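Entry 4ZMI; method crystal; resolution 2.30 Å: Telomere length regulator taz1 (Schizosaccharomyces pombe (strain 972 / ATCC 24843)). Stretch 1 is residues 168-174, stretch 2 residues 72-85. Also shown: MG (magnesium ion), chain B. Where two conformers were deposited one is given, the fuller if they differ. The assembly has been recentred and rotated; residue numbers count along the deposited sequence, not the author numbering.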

ATOM      1  N   LEU A 168       5.466  -2.075  11.764  1.00 47.13           N
ATOM      2  CA  LEU A 168       6.841  -2.183  11.271  1.00 49.83           C
ATOM      3  C   LEU A 168       7.113  -3.340  10.295  1.00 51.77           C
ATOM      4  O   LEU A 168       8.001  -3.255   9.449  1.00 49.36           O
ATOM      5  CB  LEU A 168       7.795  -2.287  12.455  1.00 46.28           C
ATOM      6  CG  LEU A 168       7.808  -1.051  13.338  1.00 47.76           C
ATOM      7  CD1 LEU A 168       8.488  -1.378  14.675  1.00 48.46           C
ATOM      8  CD2 LEU A 168       8.516   0.119  12.616  1.00 45.53           C
ATOM      9  N   SER A 169       6.348  -4.418  10.413  1.00 42.03           N
ATOM     10  CA  SER A 169       6.522  -5.564   9.547  1.00 42.82           C
ATOM     11  C   SER A 169       6.285  -5.184   8.079  1.00 46.09           C
ATOM     12  O   SER A 169       6.688  -5.895   7.202  1.00 54.79           O
ATOM     13  CB  SER A 169       5.534  -6.654   9.940  1.00 45.24           C
ATOM     14  OG  SER A 169       4.222  -6.240   9.562  1.00 51.86           O
ATOM     15  N   CYS A 170       5.646  -4.056   7.802  1.00 43.18           N
ATOM     16  CA  CYS A 170       5.385  -3.618   6.435  0.50 43.52           C
ATOM     17  C   CYS A 170       6.123  -2.333   6.067  1.00 46.36           C
ATOM     18  O   CYS A 170       5.766  -1.699   5.079  1.00 47.67           O
ATOM     19  CB  CYS A 170       3.881  -3.368   6.228  0.50 39.99           C
ATOM     20  SG  CYS A 170       2.784  -4.805   6.406  0.50 36.20           S
ATOM     21  N   LEU A 171       7.093  -1.917   6.880  1.00 42.78           N
ATOM     22  CA  LEU A 171       7.848  -0.691   6.602  1.00 38.01           C
ATOM     23  C   LEU A 171       9.350  -0.978   6.559  1.00 44.82           C
ATOM     24  O   LEU A 171       9.848  -1.846   7.298  1.00 44.06           O
ATOM     25  CB  LEU A 171       7.570   0.389   7.648  1.00 43.84           C
ATOM     26  CG  LEU A 171       6.132   0.918   7.719  1.00 41.71           C
ATOM     27  CD1 LEU A 171       6.022   1.815   8.903  1.00 36.64           C
ATOM     28  CD2 LEU A 171       5.804   1.697   6.465  1.00 42.13           C
ATOM     29  N   PRO A 172      10.085  -0.246   5.697  1.00 43.27           N
ATOM     30  CA  PRO A 172      11.538  -0.439   5.593  1.00 53.74           C
ATOM     31  C   PRO A 172      12.203   0.378   6.693  1.00 63.63           C
ATOM     32  O   PRO A 172      13.242   1.007   6.506  1.00 67.05           O
ATOM     33  CB  PRO A 172      11.862   0.106   4.197  1.00 45.04           C
ATOM     34  CG  PRO A 172      10.841   1.206   4.012  1.00 50.67           C
ATOM     35  CD  PRO A 172       9.588   0.735   4.714  1.00 42.06           C
ATOM     36  N   TYR A 173      11.555   0.381   7.848  1.00 57.50           N
ATOM     37  CA  TYR A 173      12.098   1.007   9.031  1.00 42.03           C
ATOM     38  C   TYR A 173      12.104  -0.013  10.157  1.00 44.24           C
ATOM     39  O   TYR A 173      11.329  -0.989  10.141  1.00 48.61           O
ATOM     40  CB  TYR A 173      11.275   2.239   9.383  1.00 42.02           C
ATOM     41  CG  TYR A 173      11.110   3.155   8.199  1.00 43.81           C
ATOM     42  CD1 TYR A 173       9.860   3.359   7.609  1.00 40.38           C
ATOM     43  CD2 TYR A 173      12.217   3.801   7.646  1.00 39.24           C
ATOM     44  CE1 TYR A 173       9.710   4.199   6.503  1.00 47.56           C
ATOM     45  CE2 TYR A 173      12.082   4.643   6.543  1.00 46.79           C
ATOM     46  CZ  TYR A 173      10.839   4.834   5.970  1.00 52.94           C
ATOM     47  OH  TYR A 173      10.741   5.670   4.875  1.00 50.04           O
ATOM     48  N   THR A 174      12.988   0.228  11.120  1.00 46.33           N
ATOM     49  CA  THR A 174      13.364  -0.746  12.126  1.00 48.36           C
ATOM     50  C   THR A 174      12.729  -0.511  13.490  1.00 53.46           C
ATOM     51  O   THR A 174      12.703  -1.418  14.321  1.00 58.88           O
ATOM     52  CB  THR A 174      14.903  -0.765  12.306  1.00 57.07           C
ATOM     53  OG1 THR A 174      15.363   0.546  12.646  1.00 59.57           O
ATOM     54  CG2 THR A 174      15.565  -1.182  11.017  1.00 67.62           C
TER
HETATM   55 MG    MG B 401      10.653  -3.142   9.187  1.00 35.00          MG
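Stretch 2, residues 72-85: EFRTIFFSYIRKYD

The contact between residues 72-85 and 168-174 of Taz1 is a small, mainly apolar packing of aromatic rings around a proline, secured at one end by a single hydrogen bond between side chains. It illustrates a general principle: a segment without regular secondary structure can be held against a helix and the loop before it when a rigid residue fits among aromatic rings.

Stretch 1 begins with a type I turn from Leu168 to Leu171, closed by the bond from Leu171 N to Leu168 O (3.0 Å), and continues without forming a helix or strand. Stretch 2 runs through an irregular segment into a short helix, residues 78-83, with Phe77 as its N-cap residue. The bond from Ile81 N to Phe77 O (3.0 Å) starts the helical pattern, and Tyr84 is the first residue to leave it. With so little regular structure on one side, no crossing angle describes the pairing; its direction is better read from the order of contacts. Phe73 lies by the turn, where the nearest pair of CA atoms, Cys170 CA and Phe73 CA, are 6.2 Å apart, whereas Tyr173 reaches the helix. The two chains thus advance in the same general sense along the contact.

Pro172 is the centre of the packing. Pro172 CA lies over a face of the Phe73 ring, 4.1 Å from its centroid, and Pro172 CD sits over a face of the Phe77 ring, 3.7 Å from its centroid and only 10° off the normal. Both are CH-pi contacts, in which slightly polarised C-H groups meet the electron-rich faces of the rings. Pro172 CG also approaches Tyr80 CD1 at 4.0 Å, so the same small ring touches three aromatic side chains. Around it, Leu171 CD2 packs on Phe77 CE2 at 3.9 Å, and Leu171 O lies over a face of the Phe73 ring, 3.5 Å from Phe73 CE2. Leu171 O also binds the magnesium ion at 2.4 Å, as does Tyr173 O at 2.5 Å.

The polar anchor comes from Tyr173. Its CA-to-CB bond points away from stretch 2, yet the long side chain brings its end back to the helix, where Tyr173 OH donates a hydrogen bond to Ser79 OG at 2.7 Å. Tyr80 N is also near, 3.0 Å from Tyr173 OH, but the angle is too poor for a second bond. Alongside, Tyr173 CE2 meets Tyr80 CD1 at 4.1 Å, joining the polar end to the apolar cluster.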

ATOM      1  N   GLU A  72      11.792  -5.119  -1.396  1.00 47.30           N
ATOM      2  CA  GLU A  72      11.715  -6.136  -0.356  1.00 46.47           C
ATOM      3  C   GLU A  72      10.409  -6.029   0.423  1.00 56.69           C
ATOM      4  O   GLU A  72       9.928  -7.030   0.950  1.00 54.86           O
ATOM      5  CB  GLU A  72      12.868  -5.933   0.623  1.00 50.53           C
ATOM      6  CG  GLU A  72      13.022  -7.020   1.703  1.00 66.26           C
ATOM      7  CD  GLU A  72      14.027  -6.628   2.809  1.00 86.14           C
ATOM      8  OE1 GLU A  72      14.666  -5.550   2.709  1.00 81.21           O
ATOM      9  OE2 GLU A  72      14.167  -7.397   3.790  1.00 95.92           O
ATOM     10  N   PHE A  73       9.881  -4.807   0.531  1.00 48.24           N
ATOM     11  CA  PHE A  73       8.607  -4.563   1.223  1.00 56.79           C
ATOM     12  C   PHE A  73       7.449  -4.382   0.246  1.00 53.47           C
ATOM     13  O   PHE A  73       6.438  -3.757   0.561  1.00 58.84           O
ATOM     14  CB  PHE A  73       8.744  -3.426   2.255  1.00 43.30           C
ATOM     15  CG  PHE A  73       9.612  -3.810   3.394  1.00 45.28           C
ATOM     16  CD1 PHE A  73      10.989  -3.660   3.313  1.00 48.17           C
ATOM     17  CD2 PHE A  73       9.082  -4.417   4.501  1.00 49.30           C
ATOM     18  CE1 PHE A  73      11.803  -4.080   4.333  1.00 50.92           C
ATOM     19  CE2 PHE A  73       9.895  -4.827   5.534  1.00 54.02           C
ATOM     20  CZ  PHE A  73      11.256  -4.656   5.452  1.00 50.03           C
ATOM     21  N   ARG A  74       7.665  -4.895  -0.966  1.00 56.53           N
ATOM     22  CA  ARG A  74       6.599  -5.222  -1.917  1.00 55.35           C
ATOM     23  C   ARG A  74       6.107  -4.059  -2.745  1.00 52.33           C
ATOM     24  O   ARG A  74       5.301  -4.247  -3.661  1.00 53.02           O
ATOM     25  CB  ARG A  74       5.414  -5.877  -1.200  1.00 56.78           C
ATOM     26  CG  ARG A  74       5.800  -7.129  -0.449  1.00 66.54           C
ATOM     27  CD  ARG A  74       4.920  -7.378   0.776  1.00 71.31           C
ATOM     28  NE  ARG A  74       4.193  -8.621   0.603  1.00 83.68           N
ATOM     29  CZ  ARG A  74       2.929  -8.678   0.219  1.00 91.15           C
ATOM     30  NH1 ARG A  74       2.271  -7.548   0.015  1.00 96.66           N
ATOM     31  NH2 ARG A  74       2.329  -9.852   0.058  1.00 89.63           N
ATOM     32  N   THR A  75       6.577  -2.863  -2.425  1.00 46.80           N
ATOM     33  CA  THR A  75       6.066  -1.679  -3.094  1.00 50.26           C
ATOM     34  C   THR A  75       7.059  -0.534  -2.883  1.00 54.14           C
ATOM     35  O   THR A  75       8.143  -0.725  -2.333  1.00 47.77           O
ATOM     36  CB  THR A  75       4.694  -1.292  -2.515  1.00 50.40           C
ATOM     37  OG1 THR A  75       4.175  -0.163  -3.215  1.00 51.91           O
ATOM     38  CG2 THR A  75       4.865  -0.911  -1.076  1.00 52.08           C
ATOM     39  N   ILE A  76       6.671   0.648  -3.329  1.00 53.46           N
ATOM     40  CA  ILE A  76       7.540   1.806  -3.323  1.00 55.94           C
ATOM     41  C   ILE A  76       7.261   2.685  -2.122  1.00 60.25           C
ATOM     42  O   ILE A  76       6.106   2.929  -1.787  1.00 72.28           O
ATOM     43  CB  ILE A  76       7.260   2.670  -4.544  1.00 64.44           C
ATOM     44  CG1 ILE A  76       7.520   1.882  -5.828  1.00 66.20           C
ATOM     45  CG2 ILE A  76       8.080   3.949  -4.474  1.00 66.26           C
ATOM     46  CD1 ILE A  76       8.951   1.427  -5.971  1.00 75.51           C
ATOM     47  N   PHE A  77       8.313   3.191  -1.491  1.00 50.70           N
ATOM     48  CA  PHE A  77       8.147   4.029  -0.320  1.00 48.19           C
ATOM     49  C   PHE A  77       8.597   5.447  -0.520  1.00 54.92           C
ATOM     50  O   PHE A  77       9.799   5.747  -0.495  1.00 53.54           O
ATOM     51  CB  PHE A  77       8.840   3.387   0.866  1.00 41.17           C
ATOM     52  CG  PHE A  77       8.162   2.147   1.311  1.00 50.37           C
ATOM     53  CD1 PHE A  77       8.466   0.936   0.727  1.00 41.89           C
ATOM     54  CD2 PHE A  77       7.142   2.209   2.258  1.00 54.18           C
ATOM     55  CE1 PHE A  77       7.817  -0.215   1.120  1.00 49.49           C
ATOM     56  CE2 PHE A  77       6.480   1.077   2.666  1.00 43.16           C
ATOM     57  CZ  PHE A  77       6.806  -0.155   2.090  1.00 36.92           C
ATOM     58  N   PHE A  78       7.614   6.325  -0.693  1.00 47.32           N
ATOM     59  CA  PHE A  78       7.895   7.723  -0.946  1.00 52.21           C
ATOM     60  C   PHE A  78       8.517   8.406   0.260  1.00 52.02           C
ATOM     61  O   PHE A  78       9.355   9.304   0.112  1.00 51.26           O
ATOM     62  CB  PHE A  78       6.654   8.447  -1.466  1.00 62.44           C
ATOM     63  CG  PHE A  78       6.254   8.015  -2.850  1.00 66.57           C
ATOM     64  CD1 PHE A  78       5.240   7.101  -3.039  1.00 64.99           C
ATOM     65  CD2 PHE A  78       6.927   8.498  -3.961  1.00 63.62           C
ATOM     66  CE1 PHE A  78       4.890   6.684  -4.306  1.00 66.78           C
ATOM     67  CE2 PHE A  78       6.577   8.091  -5.226  1.00 63.02           C
ATOM     68  CZ  PHE A  78       5.559   7.185  -5.404  1.00 65.16           C
ATOM     69  N   SER A  79       8.158   7.960   1.455  1.00 46.53           N
ATOM     70  CA  SER A  79       8.824   8.501   2.631  1.00 50.69           C
ATOM     71  C   SER A  79      10.308   8.152   2.616  1.00 49.18           C
ATOM     72  O   SER A  79      11.132   8.946   3.025  1.00 51.74           O
ATOM     73  CB  SER A  79       8.192   7.988   3.922  1.00 52.01           C
ATOM     74  OG  SER A  79       8.309   6.581   4.039  1.00 52.67           O
ATOM     75  N   TYR A  80      10.637   6.957   2.149  1.00 43.42           N
ATOM     76  CA  TYR A  80      12.022   6.514   2.133  1.00 46.25           C
ATOM     77  C   TYR A  80      12.816   7.297   1.079  1.00 53.48           C
ATOM     78  O   TYR A  80      13.864   7.846   1.369  1.00 50.44           O
ATOM     79  CB  TYR A  80      12.053   5.024   1.834  1.00 43.46           C
ATOM     80  CG  TYR A  80      13.411   4.378   1.868  1.00 42.09           C
ATOM     81  CD1 TYR A  80      13.818   3.645   2.966  1.00 38.91           C
ATOM     82  CD2 TYR A  80      14.259   4.457   0.783  1.00 39.98           C
ATOM     83  CE1 TYR A  80      15.042   3.029   3.003  1.00 48.97           C
ATOM     84  CE2 TYR A  80      15.513   3.850   0.807  1.00 51.56           C
ATOM     85  CZ  TYR A  80      15.893   3.139   1.919  1.00 52.52           C
ATOM     86  OH  TYR A  80      17.106   2.518   1.942  1.00 56.34           O
ATOM     87  N   ILE A  81      12.282   7.348  -0.135  1.00 57.10           N
ATOM     88  CA  ILE A  81      12.860   8.094  -1.234  1.00 56.34           C
ATOM     89  C   ILE A  81      13.045   9.572  -0.908  1.00 65.43           C
ATOM     90  O   ILE A  81      14.045  10.162  -1.288  1.00 62.66           O
ATOM     91  CB  ILE A  81      11.985   7.975  -2.477  1.00 50.07           C
ATOM     92  CG1 ILE A  81      11.976   6.526  -2.964  1.00 53.47           C
ATOM     93  CG2 ILE A  81      12.480   8.907  -3.555  1.00 56.68           C
ATOM     94  CD1 ILE A  81      11.117   6.309  -4.178  1.00 59.47           C
ATOM     95  N   ARG A  82      12.100  10.176  -0.195  1.00 62.58           N
ATOM     96  CA  ARG A  82      12.253  11.584   0.168  1.00 67.82           C
ATOM     97  C   ARG A  82      13.316  11.766   1.239  1.00 71.80           C
ATOM     98  O   ARG A  82      14.042  12.762   1.249  1.00 76.56           O
ATOM     99  CB  ARG A  82      10.937  12.187   0.649  1.00 77.23           C
ATOM    100  CG  ARG A  82      11.068  13.636   1.126  1.00 88.37           C
ATOM    101  CD  ARG A  82       9.763  14.170   1.713  1.00 91.57           C
ATOM    102  NE  ARG A  82       8.623  13.493   1.124  1.00 89.83           N
ATOM    103  CZ  ARG A  82       7.912  12.568   1.755  1.00 98.49           C
ATOM    104  NH1 ARG A  82       8.215  12.235   3.001  1.00100.85           N
ATOM    105  NH2 ARG A  82       6.898  11.985   1.139  1.00 99.91           N
ATOM    106  N   LYS A  83      13.410  10.789   2.137  1.00 69.60           N
ATOM    107  CA  LYS A  83      14.353  10.851   3.254  1.00 68.67           C
ATOM    108  C   LYS A  83      15.837  10.720   2.874  1.00 70.05           C
ATOM    109  O   LYS A  83      16.660  11.480   3.360  1.00 73.67           O
ATOM    110  CB  LYS A  83      14.016   9.793   4.305  1.00 59.17           C
ATOM    111  CG  LYS A  83      15.045   9.698   5.413  1.00 61.90           C
ATOM    112  CD  LYS A  83      15.028  10.983   6.229  1.00 69.41           C
ATOM    113  CE  LYS A  83      16.069  10.969   7.335  1.00 68.62           C
ATOM    114  NZ  LYS A  83      15.703  11.960   8.395  1.00 71.56           N
ATOM    115  N   TYR A  84      16.183   9.750   2.033  1.00 70.02           N
ATOM    116  CA  TYR A  84      17.594   9.467   1.760  1.00 62.61           C
ATOM    117  C   TYR A  84      18.080  10.056   0.442  1.00 63.14           C
ATOM    118  O   TYR A  84      17.576   9.739  -0.647  1.00 60.99           O
ATOM    119  CB  TYR A  84      17.890   7.970   1.886  1.00 61.32           C
ATOM    120  CG  TYR A  84      17.475   7.426   3.239  1.00 56.88           C
ATOM    121  CD1 TYR A  84      16.306   6.693   3.382  1.00 63.72           C
ATOM    122  CD2 TYR A  84      18.222   7.693   4.381  1.00 60.74           C
ATOM    123  CE1 TYR A  84      15.906   6.208   4.617  1.00 66.71           C
ATOM    124  CE2 TYR A  84      17.825   7.218   5.630  1.00 63.89           C
ATOM    125  CZ  TYR A  84      16.670   6.474   5.739  1.00 70.58           C
ATOM    126  OH  TYR A  84      16.262   5.992   6.968  1.00 69.34           O
ATOM    127  N   ASP A  85      19.076  10.925   0.568  1.00 69.36           N
ATOM    128  CA  ASP A  85      19.490  11.774  -0.536  1.00 76.55           C
ATOM    129  C   ASP A  85      19.796  10.989  -1.803  1.00 68.41           C
ATOM    130  O   ASP A  85      19.344  11.365  -2.890  1.00 60.87           O
ATOM    131  CB  ASP A  85      20.658  12.672  -0.124  1.00 86.79           C
ATOM    132  CG  ASP A  85      20.245  13.735   0.894  1.00 91.24           C
ATOM    133  OD1 ASP A  85      19.107  14.263   0.796  1.00 90.59           O
ATOM    134  OD2 ASP A  85      21.059  14.035   1.796  1.00 85.23           O
TER
HETATM  135  O   HOH W   1      10.654  -3.975  11.453  1.00 61.90           O